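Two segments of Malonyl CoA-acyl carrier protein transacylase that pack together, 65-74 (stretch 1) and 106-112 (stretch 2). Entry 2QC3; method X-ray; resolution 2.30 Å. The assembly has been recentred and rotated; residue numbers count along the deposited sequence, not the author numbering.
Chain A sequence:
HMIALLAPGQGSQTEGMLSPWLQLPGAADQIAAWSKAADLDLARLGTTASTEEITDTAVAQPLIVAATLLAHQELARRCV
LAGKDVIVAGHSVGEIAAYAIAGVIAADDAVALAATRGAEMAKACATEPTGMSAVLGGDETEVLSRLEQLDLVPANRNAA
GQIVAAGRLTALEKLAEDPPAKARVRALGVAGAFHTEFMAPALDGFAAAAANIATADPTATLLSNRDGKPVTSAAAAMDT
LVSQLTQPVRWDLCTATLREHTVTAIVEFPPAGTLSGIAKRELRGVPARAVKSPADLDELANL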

# COMPACT_ATOMS: atom_id res chain seq x y z
N VAL A 65 -4.04 1.33 6.76
CA VAL A 65 -2.84 1.76 7.47
C VAL A 65 -3.03 1.49 8.96
O VAL A 65 -2.10 1.07 9.64
CB VAL A 65 -2.54 3.27 7.24
CG1 VAL A 65 -1.45 3.75 8.19
CG2 VAL A 65 -2.09 3.50 5.80
N ALA A 66 -4.24 1.73 9.47
CA ALA A 66 -4.53 1.50 10.89
C ALA A 66 -4.35 0.02 11.26
O ALA A 66 -3.74 -0.30 12.28
CB ALA A 66 -5.97 1.96 11.22
N ALA A 67 -4.88 -0.86 10.43
CA ALA A 67 -4.76 -2.30 10.66
C ALA A 67 -3.29 -2.69 10.66
O ALA A 67 -2.83 -3.45 11.53
CB ALA A 67 -5.50 -3.07 9.58
N THR A 68 -2.55 -2.16 9.69
CA THR A 68 -1.13 -2.46 9.58
C THR A 68 -0.33 -2.05 10.80
O THR A 68 0.47 -2.83 11.32
CB THR A 68 -0.50 -1.81 8.33
OG1 THR A 68 -1.01 -2.46 7.16
CG2 THR A 68 1.03 -1.97 8.35
N LEU A 69 -0.56 -0.83 11.27
CA LEU A 69 0.18 -0.32 12.41
C LEU A 69 -0.21 -0.96 13.74
O LEU A 69 0.61 -1.04 14.64
CB LEU A 69 0.08 1.21 12.45
CG LEU A 69 0.61 1.83 11.14
CD1 LEU A 69 0.64 3.35 11.23
CD2 LEU A 69 2.01 1.28 10.83
N LEU A 70 -1.46 -1.40 13.88
CA LEU A 70 -1.86 -2.05 15.13
C LEU A 70 -0.97 -3.28 15.30
O LEU A 70 -0.43 -3.53 16.38
CB LEU A 70 -3.32 -2.50 15.08
CG LEU A 70 -4.41 -1.45 15.28
CD1 LEU A 70 -5.76 -2.11 15.07
CD2 LEU A 70 -4.32 -0.86 16.69
N ALA A 71 -0.81 -4.02 14.20
CA ALA A 71 0.01 -5.22 14.19
C ALA A 71 1.46 -4.86 14.46
O ALA A 71 2.14 -5.53 15.24
CB ALA A 71 -0.11 -5.91 12.84
N HIS A 72 1.93 -3.80 13.82
CA HIS A 72 3.29 -3.34 14.02
C HIS A 72 3.49 -2.88 15.46
O HIS A 72 4.55 -3.11 16.05
CB HIS A 72 3.63 -2.18 13.10
CG HIS A 72 4.89 -1.47 13.49
ND1 HIS A 72 6.14 -2.05 13.36
CD2 HIS A 72 5.09 -0.26 14.05
CE1 HIS A 72 7.05 -1.21 13.82
NE2 HIS A 72 6.44 -0.12 14.25
N GLN A 73 2.48 -2.21 16.00
CA GLN A 73 2.53 -1.71 17.36
C GLN A 73 2.71 -2.87 18.32
O GLN A 73 3.58 -2.85 19.19
CB GLN A 73 1.24 -0.97 17.71
CG GLN A 73 1.08 0.37 17.03
CD GLN A 73 2.18 1.34 17.41
OE1 GLN A 73 3.35 1.12 17.10
NE2 GLN A 73 1.80 2.41 18.10
N GLU A 74 1.88 -3.90 18.15
CA GLU A 74 1.95 -5.07 19.01
C GLU A 74 3.27 -5.79 18.80
O GLU A 74 3.87 -6.28 19.75
CB GLU A 74 0.79 -6.02 18.71
CG GLU A 74 0.75 -7.23 19.62
CD GLU A 74 0.65 -6.87 21.10
OE1 GLU A 74 0.68 -7.80 21.93
OE2 GLU A 74 0.54 -5.67 21.43
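Stretch 2, residues 106-112: AADDAVA

Leu69 forms the centre of the contact between two nearly antiparallel helices of malonyl CoA-acyl carrier protein transacylase. Its side chain (chi1 m, chi2 t) carries CD1 into the second stretch, where that methyl lies 3.7 Å from Ala110 CB, 3.9 Å from Ala107 CB and, more loosely, 4.4 Å from Val111 CG2. Ala107 and Ala110 are one helical turn apart, and both direct their CA-to-CB bonds toward stretch 1; the leucine tip also lies against the Ala107 backbone, with Leu69 CD1 3.8 Å from Ala107 CA.

One turn earlier on stretch 1, Val65 (chi1 t) continues the apolar surface. Val65 CG1 sits 4.0 Å from Val111 CG2 and 4.3 Å from Ala110 CB. The CA-to-CB bond of Val111 (chi1 t) runs sideways to stretch 1, yet Val111 CG2 reaches Ala66 as well, at 4.1 Å from Ala66 CA and 4.3 Å from Ala66 CB.

Stretch 1 is helical throughout. Stretch 2 enters its helix at Ala107, with Ala106 at the N-cap position and Ala106 O accepting a backbone hydrogen bond from Ala110 N (2.8 Å). The axes approach to 9.6 Å and their N-to-C directions differ by 164°, so the register runs in reverse: Val65 CA lies 6.0 Å from Val111 CA, and Leu69 CA 6.6 Å from Ala107 CA.

Toward the start of the second helix a polar side chain borders the contact. Gln73, one turn beyond Leu69, brings NE2 to 4.2 Å from Ala107 CB, a packing contact without a hydrogen bond. No hydrogen bond links the stretches, which together bury 246 Å². The CA-to-CB bond of Asp108 points away from stretch 1, and Asp108 OD1 accepts a weak hydrogen bond from Asp109 N (2.8 Å) within its own helix.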

# COMPACT_ATOMS: atom_id res chain seq x y z
N ALA A 106 5.26 9.08 12.88
CA ALA A 106 4.54 8.47 14.00
C ALA A 106 3.28 7.79 13.47
O ALA A 106 2.73 8.20 12.45
CB ALA A 106 4.16 9.53 15.04
N ALA A 107 2.82 6.75 14.17
CA ALA A 107 1.64 6.00 13.76
C ALA A 107 0.38 6.86 13.67
O ALA A 107 -0.40 6.73 12.72
CB ALA A 107 1.39 4.83 14.71
N ASP A 108 0.17 7.73 14.65
CA ASP A 108 -1.01 8.58 14.64
C ASP A 108 -0.96 9.52 13.43
O ASP A 108 -1.97 9.74 12.77
CB ASP A 108 -1.12 9.36 15.95
CG ASP A 108 0.01 10.35 16.17
OD1 ASP A 108 1.15 10.07 15.75
OD2 ASP A 108 -0.25 11.40 16.78
N ASP A 109 0.23 10.06 13.13
CA ASP A 109 0.36 10.95 11.99
C ASP A 109 0.22 10.16 10.69
O ASP A 109 -0.30 10.68 9.70
CB ASP A 109 1.72 11.67 12.01
CG ASP A 109 1.79 12.74 13.09
OD1 ASP A 109 0.74 13.36 13.40
OD2 ASP A 109 2.89 12.98 13.63
N ALA A 110 0.68 8.92 10.69
CA ALA A 110 0.58 8.07 9.50
C ALA A 110 -0.88 7.85 9.13
O ALA A 110 -1.27 7.99 7.97
CB ALA A 110 1.28 6.73 9.74
N VAL A 111 -1.69 7.49 10.12
CA VAL A 111 -3.11 7.25 9.86
C VAL A 111 -3.82 8.51 9.38
O VAL A 111 -4.61 8.46 8.44
CB VAL A 111 -3.81 6.70 11.11
CG1 VAL A 111 -5.31 6.59 10.85
CG2 VAL A 111 -3.24 5.32 11.45
N ALA A 112 -3.54 9.64 10.03
CA ALA A 112 -4.16 10.91 9.65
C ALA A 112 -3.71 11.32 8.24
O ALA A 112 -4.50 11.88 7.48
CB ALA A 112 -3.79 12.00 10.65